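Precorrin-2 dehydrogenase (Bacillus megaterium, PDB 3DFZ) catalyses the NAD(+)-dependent dehydrogenation of precorrin-2 to sirohydrochlorin, a precursor of both siroheme and, by the anaerobic route, adenosylcobalamin. Local coordinates at residues K48-E53 and F94-T99; A133-G138 and L142-D147; T173-E178 and R213-Q218. All blocks are in the same frame, centred on the assembly; numbering follows the deposited sequence.

Interaction 1 (K48-E53 and F94-T99)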
loop_
_atom_site.group_PDB
_atom_site.type_symbol
_atom_site.label_atom_id
_atom_site.label_comp_id
_atom_site.label_asym_id
_atom_site.label_seq_id
_atom_site.Cartn_x
_atom_site.Cartn_y
_atom_site.Cartn_z
ATOM N N LYS B 48 -13.010 10.402 3.290
ATOM C CA LYS B 48 -12.568 11.104 2.084
ATOM C C LYS B 48 -11.776 10.202 1.154
ATOM O O LYS B 48 -12.018 10.198 -0.042
ATOM C CB LYS B 48 -11.731 12.329 2.441
ATOM C CG LYS B 48 -12.437 13.642 2.195
ATOM C CD LYS B 48 -12.053 14.679 3.263
ATOM C CE LYS B 48 -12.714 16.048 3.021
ATOM N NZ LYS B 48 -12.679 16.925 4.245
ATOM N N GLY B 49 -10.846 9.435 1.724
ATOM C CA GLY B 49 -9.975 8.514 0.990
ATOM C C GLY B 49 -10.678 7.452 0.179
ATOM O O GLY B 49 -10.195 7.068 -0.889
ATOM N N PHE B 50 -11.822 6.970 0.659
ATOM C CA PHE B 50 -12.526 5.882 -0.054
ATOM C C PHE B 50 -13.985 6.183 -0.474
ATOM O O PHE B 50 -14.764 5.283 -0.820
ATOM C CB PHE B 50 -12.383 4.535 0.690
ATOM C CG PHE B 50 -12.672 4.604 2.176
ATOM C CD1 PHE B 50 -13.988 4.699 2.647
ATOM C CD2 PHE B 50 -11.631 4.536 3.101
ATOM C CE1 PHE B 50 -14.258 4.751 4.020
ATOM C CE2 PHE B 50 -11.879 4.584 4.478
ATOM C CZ PHE B 50 -13.203 4.698 4.943
ATOM N N LEU B 51 -14.324 7.463 -0.483
ATOM C CA LEU B 51 -15.678 7.917 -0.804
ATOM C C LEU B 51 -16.079 7.696 -2.280
ATOM O O LEU B 51 -17.266 7.467 -2.587
ATOM C CB LEU B 51 -15.802 9.393 -0.419
ATOM C CG LEU B 51 -17.120 10.137 -0.455
ATOM C CD1 LEU B 51 -18.108 9.567 0.524
ATOM C CD2 LEU B 51 -16.819 11.592 -0.125
ATOM N N GLN B 52 -15.098 7.765 -3.179
ATOM C CA GLN B 52 -15.321 7.518 -4.595
ATOM C C GLN B 52 -14.968 6.081 -5.007
ATOM O O GLN B 52 -14.692 5.824 -6.186
ATOM C CB GLN B 52 -14.498 8.498 -5.432
ATOM C CG GLN B 52 -14.890 9.949 -5.262
ATOM C CD GLN B 52 -13.683 10.855 -5.202
ATOM O OE1 GLN B 52 -12.539 10.388 -5.243
ATOM N NE2 GLN B 52 -13.923 12.160 -5.098
ATOM N N GLU B 53 -14.983 5.145 -4.054
ATOM C CA GLU B 53 -14.505 3.771 -4.308
ATOM C C GLU B 53 -15.572 2.698 -4.546
ATOM O O GLU B 53 -15.226 1.540 -4.825
ATOM C CB GLU B 53 -13.532 3.309 -3.208
ATOM C CG GLU B 53 -12.251 4.149 -3.103
ATOM C CD GLU B 53 -11.349 4.043 -4.341
ATOM O OE1 GLU B 53 -11.102 2.904 -4.842
ATOM O OE2 GLU B 53 -10.888 5.103 -4.816
ATOM N N PHE B 94 -14.107 -4.166 5.715
ATOM C CA PHE B 94 -13.041 -3.263 6.161
ATOM C C PHE B 94 -13.533 -2.361 7.278
ATOM O O PHE B 94 -14.511 -1.632 7.111
ATOM C CB PHE B 94 -12.538 -2.408 4.990
ATOM C CG PHE B 94 -11.386 -1.470 5.328
ATOM C CD1 PHE B 94 -11.350 -0.194 4.782
ATOM C CD2 PHE B 94 -10.320 -1.880 6.140
ATOM C CE1 PHE B 94 -10.288 0.667 5.055
ATOM C CE2 PHE B 94 -9.266 -1.029 6.427
ATOM C CZ PHE B 94 -9.242 0.247 5.872
ATOM N N ILE B 95 -12.841 -2.414 8.410
ATOM C CA ILE B 95 -13.176 -1.593 9.572
ATOM C C ILE B 95 -12.112 -0.535 9.784
ATOM O O ILE B 95 -10.926 -0.855 9.892
ATOM C CB ILE B 95 -13.328 -2.481 10.843
ATOM C CG1 ILE B 95 -14.580 -3.352 10.722
ATOM C CG2 ILE B 95 -13.394 -1.651 12.119
ATOM C CD1 ILE B 95 -14.870 -4.212 11.960
ATOM N N VAL B 96 -12.535 0.721 9.836
ATOM C CA VAL B 96 -11.664 1.814 10.229
ATOM C C VAL B 96 -12.106 2.256 11.628
ATOM O O VAL B 96 -13.288 2.570 11.838
ATOM C CB VAL B 96 -11.749 3.030 9.235
ATOM C CG1 VAL B 96 -10.825 4.176 9.687
ATOM C CG2 VAL B 96 -11.396 2.632 7.804
ATOM N N VAL B 97 -11.175 2.247 12.591
ATOM C CA VAL B 97 -11.436 2.763 13.942
ATOM C C VAL B 97 -10.802 4.154 14.016
ATOM O O VAL B 97 -9.598 4.304 13.894
ATOM C CB VAL B 97 -10.903 1.818 15.041
ATOM C CG1 VAL B 97 -11.240 2.339 16.422
ATOM C CG2 VAL B 97 -11.475 0.426 14.868
ATOM N N ALA B 98 -11.630 5.177 14.154
ATOM C CA ALA B 98 -11.164 6.557 14.132
ATOM C C ALA B 98 -11.933 7.362 15.171
ATOM O O ALA B 98 -12.440 8.452 14.884
ATOM C CB ALA B 98 -11.344 7.156 12.753
ATOM N N THR B 99 -12.015 6.804 16.378
ATOM C CA THR B 99 -12.652 7.465 17.512
ATOM C C THR B 99 -11.600 8.073 18.485
ATOM O O THR B 99 -10.427 8.275 18.104
ATOM C CB THR B 99 -13.655 6.490 18.212
ATOM O OG1 THR B 99 -14.312 7.142 19.302
ATOM C CG2 THR B 99 -12.963 5.254 18.719
#
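Phe50 of helix 41-50 packs against Phe94 and Val96 of strand 94-97, joining helix to sheet in a Rossmann-type NAD(+)-binding domain. The strand lies inside a five-stranded parallel sheet, hydrogen-bonded through its backbone to Ser33 and Leu35 on one neighbour and to Leu117 and Asn119 on the other.

The contact is wholly apolar and small, burying 87 Å² in all. Phe50 and Val96 approach from opposite directions, and the methyl CG2 of Val96 sits obliquely against the far end of the ring, 3.9 Å from CE2 of Phe50. The nearest CA atoms, those of Phe50 and Phe94, are 11.1 Å apart, so a long side chain such as phenylalanine is needed to cross the space. Its CG lies between the backbone N and the carbonyl carbon (chi1 48°), which carries the ring off the helix toward the strand. A beta-branched valine suits the strand, where it offers a compact methyl to the ring. Phe94, two residues earlier and on the same face, adds a looser contact, its CE1 4.3 Å from CE2 of Phe50, oblique to both rings.

The ring of Phe50 has further partners: it touches Leu29 of its own chain and meets Tyr23 of the second subunit edge-to-face, and Phe94 also packs on that tyrosine. The aromatic patch therefore extends to the dimer interface. Val96 lies about 7 Å, side chain to side chain, from Ile42, an NAD(+)-binding residue by similarity.

Residues Phe50 to Glu53 form a type I beta turn, in which Glu53 N donates to Phe50 O at 3.2 Å.

Interaction 2 (A133-G138 and L142-D147)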
loop_
_atom_site.group_PDB
_atom_site.type_symbol
_atom_site.label_atom_id
_atom_site.label_comp_id
_atom_site.label_asym_id
_atom_site.label_seq_id
_atom_site.Cartn_x
_atom_site.Cartn_y
_atom_site.Cartn_z
ATOM N N ALA B 133 1.423 7.941 3.975
ATOM C CA ALA B 133 1.291 9.306 3.451
ATOM C C ALA B 133 1.262 9.172 1.943
ATOM O O ALA B 133 1.839 8.229 1.385
ATOM C CB ALA B 133 2.459 10.220 3.906
ATOM N N GLN B 134 0.548 10.066 1.279
ATOM C CA GLN B 134 0.470 10.004 -0.169
ATOM C C GLN B 134 0.470 11.396 -0.703
ATOM O O GLN B 134 -0.057 12.309 -0.070
ATOM C CB GLN B 134 -0.834 9.322 -0.614
ATOM C CG GLN B 134 -0.937 7.842 -0.284
ATOM C CD GLN B 134 -2.365 7.377 -0.195
ATOM O OE1 GLN B 134 -3.114 7.439 -1.184
ATOM N NE2 GLN B 134 -2.765 6.902 0.993
ATOM N N PHE B 135 1.055 11.566 -1.880
ATOM C CA PHE B 135 0.756 12.749 -2.688
ATOM C C PHE B 135 0.646 12.299 -4.108
ATOM O O PHE B 135 1.102 11.219 -4.480
ATOM C CB PHE B 135 1.766 13.915 -2.517
ATOM C CG PHE B 135 3.097 13.682 -3.201
ATOM C CD1 PHE B 135 3.321 14.139 -4.504
ATOM C CD2 PHE B 135 4.105 12.983 -2.559
ATOM C CE1 PHE B 135 4.542 13.895 -5.156
ATOM C CE2 PHE B 135 5.314 12.751 -3.195
ATOM C CZ PHE B 135 5.530 13.203 -4.501
ATOM N N SER B 136 0.021 13.145 -4.900
ATOM C CA SER B 136 -0.288 12.828 -6.259
ATOM C C SER B 136 0.299 13.947 -7.105
ATOM O O SER B 136 0.361 15.090 -6.654
ATOM C CB SER B 136 -1.812 12.757 -6.405
ATOM O OG SER B 136 -2.188 11.897 -7.472
ATOM N N ARG B 137 0.769 13.610 -8.300
ATOM C CA ARG B 137 0.948 14.610 -9.380
ATOM C C ARG B 137 0.149 14.145 -10.580
ATOM O O ARG B 137 0.633 13.377 -11.395
ATOM C CB ARG B 137 2.433 14.808 -9.765
ATOM C CG ARG B 137 3.295 15.396 -8.665
ATOM C CD ARG B 137 2.853 16.813 -8.243
ATOM N NE ARG B 137 3.813 17.347 -7.288
ATOM C CZ ARG B 137 3.627 18.421 -6.542
ATOM N NH1 ARG B 137 2.478 19.095 -6.606
ATOM N NH2 ARG B 137 4.593 18.824 -5.724
ATOM N N GLY B 138 -1.100 14.580 -10.659
ATOM C CA GLY B 138 -2.032 14.069 -11.663
ATOM C C GLY B 138 -2.252 12.604 -11.388
ATOM O O GLY B 138 -2.576 12.211 -10.259
ATOM N N LEU B 142 2.450 8.648 -5.241
ATOM C CA LEU B 142 3.491 8.114 -4.363
ATOM C C LEU B 142 2.920 7.871 -2.962
ATOM O O LEU B 142 2.233 8.714 -2.403
ATOM C CB LEU B 142 4.711 9.087 -4.291
ATOM C CG LEU B 142 5.469 9.221 -5.627
ATOM C CD1 LEU B 142 6.637 10.194 -5.555
ATOM C CD2 LEU B 142 5.975 7.870 -6.103
ATOM N N ALA B 143 3.226 6.712 -2.403
ATOM C CA ALA B 143 2.844 6.397 -1.043
ATOM C C ALA B 143 4.100 6.151 -0.207
ATOM O O ALA B 143 4.994 5.440 -0.626
ATOM C CB ALA B 143 1.922 5.179 -1.034
ATOM N N ILE B 144 4.154 6.740 0.978
ATOM C CA ILE B 144 5.309 6.651 1.853
ATOM C C ILE B 144 4.903 6.170 3.234
ATOM O O ILE B 144 3.965 6.709 3.818
ATOM C CB ILE B 144 5.962 8.044 2.074
ATOM C CG1 ILE B 144 6.249 8.753 0.744
ATOM C CG2 ILE B 144 7.224 7.915 3.000
ATOM C CD1 ILE B 144 5.246 9.818 0.304
ATOM N N SER B 145 5.630 5.200 3.775
ATOM C CA SER B 145 5.381 4.742 5.131
ATOM C C SER B 145 6.687 4.460 5.849
ATOM O O SER B 145 7.688 4.132 5.228
ATOM C CB SER B 145 4.530 3.460 5.101
ATOM O OG SER B 145 4.176 3.007 6.407
ATOM N N THR B 146 6.669 4.599 7.168
ATOM C CA THR B 146 7.773 4.149 7.991
ATOM C C THR B 146 7.239 3.178 9.046
ATOM O O THR B 146 7.864 2.978 10.096
ATOM C CB THR B 146 8.568 5.313 8.666
ATOM O OG1 THR B 146 7.737 5.981 9.613
ATOM C CG2 THR B 146 9.108 6.330 7.645
ATOM N N ASP B 147 6.069 2.585 8.768
ATOM C CA ASP B 147 5.443 1.601 9.660
ATOM C C ASP B 147 5.190 2.240 11.014
ATOM O O ASP B 147 5.363 1.615 12.057
ATOM C CB ASP B 147 6.363 0.377 9.794
ATOM C CG ASP B 147 5.617 -0.899 10.102
ATOM O OD1 ASP B 147 4.368 -0.903 10.043
ATOM O OD2 ASP B 147 6.283 -1.917 10.401
#
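Two pairs of backbone hydrogen bonds join Ala133 to Ile144 and Phe135 to Leu142, the hydrogen-bonded pairs of an antiparallel beta hairpin. Ala133 N and Ile144 N each donate over 2.8 Å, to Ile144 O and Ala133 O respectively. The bond from Leu142 N to Phe135 O is nearly straight, 177° at the hydrogen. Between them, Gln134 and Ala143 form a non-hydrogen-bonded pair, where the CA of Gln134 approaches Leu142 O at 3.1 Å.

Phe135 and Leu142 lie side by side on the face that also carries Ala133 and Ile144. With CG between the backbone N and the carbonyl carbon (chi1 74°), the end of the Phe135 ring leans toward Leu142, placing CZ a tight 3.4 Å from CD1 of Leu142, while Ile144 CD1 comes to the ring edge. Helix 151-164 covers this face: Leu161 and Ile157 meet the large apolar Phe135 and Ile144, and Thr154 the small Ala133. A serine in place of Phe135 would probably leave Leu142 and Leu161 without their shared aromatic surface and open a gap beneath the helix.

Backbone bonding thus sets the register and the apolar face packs on the chain's own helix, while strand 140-145 continues the sheet into the second subunit.

Interaction 3 (T173-E178 and R213-Q218)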
loop_
_atom_site.group_PDB
_atom_site.type_symbol
_atom_site.label_atom_id
_atom_site.label_comp_id
_atom_site.label_asym_id
_atom_site.label_seq_id
_atom_site.Cartn_x
_atom_site.Cartn_y
_atom_site.Cartn_z
ATOM N N THR B 173 2.149 12.994 -16.894
ATOM C CA THR B 173 1.394 11.735 -16.841
ATOM C C THR B 173 0.103 11.860 -17.639
ATOM O O THR B 173 -0.474 10.850 -18.041
ATOM C CB THR B 173 1.136 11.232 -15.395
ATOM O OG1 THR B 173 0.538 12.281 -14.593
ATOM C CG2 THR B 173 2.457 10.809 -14.780
ATOM N N GLN B 174 -0.323 13.100 -17.890
ATOM C CA GLN B 174 -1.429 13.347 -18.810
ATOM C C GLN B 174 -1.005 13.076 -20.242
ATOM O O GLN B 174 -1.751 12.441 -20.986
ATOM C CB GLN B 174 -2.028 14.772 -18.647
ATOM C CG GLN B 174 -3.108 15.152 -19.691
ATOM C CD GLN B 174 -4.379 14.250 -19.676
ATOM O OE1 GLN B 174 -4.755 13.681 -18.645
ATOM N NE2 GLN B 174 -5.034 14.140 -20.829
ATOM N N PHE B 175 0.168 13.591 -20.643
ATOM C CA PHE B 175 0.783 13.184 -21.928
ATOM C C PHE B 175 0.911 11.665 -22.031
ATOM O O PHE B 175 0.516 11.072 -23.029
ATOM C CB PHE B 175 2.165 13.851 -22.124
ATOM C CG PHE B 175 3.058 13.164 -23.171
ATOM C CD1 PHE B 175 2.836 13.353 -24.534
ATOM C CD2 PHE B 175 4.114 12.338 -22.780
ATOM C CE1 PHE B 175 3.654 12.723 -25.510
ATOM C CE2 PHE B 175 4.949 11.700 -23.754
ATOM C CZ PHE B 175 4.713 11.903 -25.121
ATOM N N LEU B 176 1.492 11.044 -21.007
ATOM C CA LEU B 176 1.726 9.589 -21.038
ATOM C C LEU B 176 0.453 8.799 -21.140
ATOM O O LEU B 176 0.440 7.726 -21.746
ATOM C CB LEU B 176 2.522 9.104 -19.804
ATOM C CG LEU B 176 3.972 9.590 -19.677
ATOM C CD1 LEU B 176 4.563 9.184 -18.326
ATOM C CD2 LEU B 176 4.811 9.035 -20.822
ATOM N N TYR B 177 -0.608 9.298 -20.508
ATOM C CA TYR B 177 -1.916 8.622 -20.532
ATOM C C TYR B 177 -2.483 8.620 -21.957
ATOM O O TYR B 177 -2.858 7.556 -22.477
ATOM C CB TYR B 177 -2.902 9.259 -19.536
ATOM C CG TYR B 177 -4.223 8.490 -19.459
ATOM C CD1 TYR B 177 -4.308 7.280 -18.752
ATOM C CD2 TYR B 177 -5.360 8.955 -20.104
ATOM C CE1 TYR B 177 -5.483 6.569 -18.700
ATOM C CE2 TYR B 177 -6.532 8.263 -20.052
ATOM C CZ TYR B 177 -6.602 7.061 -19.355
ATOM O OH TYR B 177 -7.790 6.358 -19.297
ATOM N N GLU B 178 -2.514 9.796 -22.594
ATOM C CA GLU B 178 -2.945 9.898 -23.987
ATOM C C GLU B 178 -2.117 9.004 -24.914
ATOM O O GLU B 178 -2.667 8.342 -25.774
ATOM C CB GLU B 178 -2.933 11.350 -24.460
ATOM C CG GLU B 178 -3.381 11.574 -25.894
ATOM C CD GLU B 178 -3.499 13.057 -26.249
ATOM O OE1 GLU B 178 -3.460 13.925 -25.335
ATOM O OE2 GLU B 178 -3.669 13.355 -27.446
ATOM N N ARG B 213 4.388 16.833 -28.319
ATOM C CA ARG B 213 3.489 17.068 -29.447
ATOM C C ARG B 213 3.875 16.398 -30.740
ATOM O O ARG B 213 3.021 15.854 -31.422
ATOM C CB ARG B 213 3.293 18.562 -29.676
ATOM C CG ARG B 213 2.584 19.223 -28.525
ATOM C CD ARG B 213 2.839 20.710 -28.509
ATOM N NE ARG B 213 2.190 21.322 -27.346
ATOM C CZ ARG B 213 1.900 22.615 -27.251
ATOM N NH1 ARG B 213 2.242 23.464 -28.230
ATOM N NH2 ARG B 213 1.294 23.056 -26.174
ATOM N N GLU B 214 5.157 16.436 -31.079
ATOM C CA GLU B 214 5.676 15.733 -32.261
ATOM C C GLU B 214 5.555 14.209 -32.166
ATOM O O GLU B 214 5.467 13.548 -33.193
ATOM C CB GLU B 214 7.140 16.110 -32.532
ATOM C CG GLU B 214 7.344 17.575 -32.829
ATOM C CD GLU B 214 8.755 17.944 -33.262
ATOM O OE1 GLU B 214 9.749 17.196 -32.983
ATOM O OE2 GLU B 214 8.852 19.009 -33.903
ATOM N N PHE B 215 5.609 13.665 -30.950
ATOM C CA PHE B 215 5.414 12.232 -30.740
ATOM C C PHE B 215 3.944 11.839 -30.908
ATOM O O PHE B 215 3.648 10.802 -31.516
ATOM C CB PHE B 215 5.886 11.777 -29.360
ATOM C CG PHE B 215 5.744 10.299 -29.149
ATOM C CD1 PHE B 215 6.676 9.412 -29.703
ATOM C CD2 PHE B 215 4.655 9.780 -28.445
ATOM C CE1 PHE B 215 6.532 8.025 -29.523
ATOM C CE2 PHE B 215 4.507 8.419 -28.269
ATOM C CZ PHE B 215 5.444 7.534 -28.814
ATOM N N LEU B 216 3.039 12.674 -30.380
ATOM C CA LEU B 216 1.596 12.499 -30.587
ATOM C C LEU B 216 1.267 12.470 -32.071
ATOM O O LEU B 216 0.535 11.584 -32.511
ATOM C CB LEU B 216 0.767 13.602 -29.898
ATOM C CG LEU B 216 0.792 13.571 -28.376
ATOM C CD1 LEU B 216 0.314 14.895 -27.783
ATOM C CD2 LEU B 216 -0.014 12.364 -27.827
ATOM N N GLN B 217 1.812 13.432 -32.827
ATOM C CA GLN B 217 1.635 13.495 -34.276
ATOM C C GLN B 217 2.178 12.235 -34.953
ATOM O O GLN B 217 1.592 11.737 -35.907
ATOM C CB GLN B 217 2.371 14.712 -34.874
ATOM C CG GLN B 217 1.888 16.095 -34.425
ATOM C CD GLN B 217 2.592 17.235 -35.180
ATOM O OE1 GLN B 217 2.337 17.454 -36.374
ATOM N NE2 GLN B 217 3.494 17.951 -34.487
ATOM N N GLN B 218 3.315 11.748 -34.468
ATOM C CA GLN B 218 3.976 10.579 -35.032
ATOM C C GLN B 218 3.138 9.297 -34.927
ATOM O O GLN B 218 3.001 8.560 -35.903
ATOM C CB GLN B 218 5.335 10.377 -34.373
ATOM C CG GLN B 218 5.928 8.992 -34.565
ATOM C CD GLN B 218 7.250 8.842 -33.873
ATOM O OE1 GLN B 218 7.865 9.841 -33.478
ATOM N NE2 GLN B 218 7.718 7.589 -33.733
#
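Segments 173-178 and 213-218 are helical and run nearly parallel, 8° apart in direction, with axes 11.1 Å apart at closest approach. Side chains bridge this wide spacing. Phe175 reaches across: its CG is anti to the backbone N (chi1 161°), and the ring extends into the space between the helices. There its CZ meets CD2 of Phe215 at 3.9 Å, the two side chains crossing at about a right angle. Leu216 slides past Phe175 in the opposite direction and sets CG at the edge of the ring, 4.1 Å from CE1. Phenylalanine suits both buried positions because a long, flat side chain can cross the wide spacing and still make apolar contact, whereas the branched leucine fills the partly exposed flank.

At that flank the extended chain of Glu178 runs across Leu216. Glu178 CG and the carboxylate both lie against Leu216 CD2, OE2 at 3.8 Å; the charged end stays at the partly exposed margin.

The contact belongs to the helical C-terminal region. Phe175 and Phe215 both touch Ile200 and Tyr205, and Leu196 packs on Phe215, so the two phenylalanines join helices 168-184 and 209-218 to helices 190-199 and 203-207, which lie between them in the chain.

How the interactions relate
The three contacts follow one another along the chain, each closing before the next opens, and mark its successive parts: the parallel-sheet NAD(+)-binding domain, the hairpin of strands 129-137 and 140-145, and the C-terminal helices. Centres of interactions 1 and 2 lie about 17 Å apart, those of 2 and 3 about 26 Å, and those of 1 and 3 about 36 Å, so the chain is elongated. Interactions 2 and 3 touch where Arg137 O makes a weak hydrogen bond with Thr173 OG1, which brings the hairpin end up against helix 168-184. Each contact has segment residues that meet the second subunit, so the homodimer interface draws on all three regions, the last through helix 168-184.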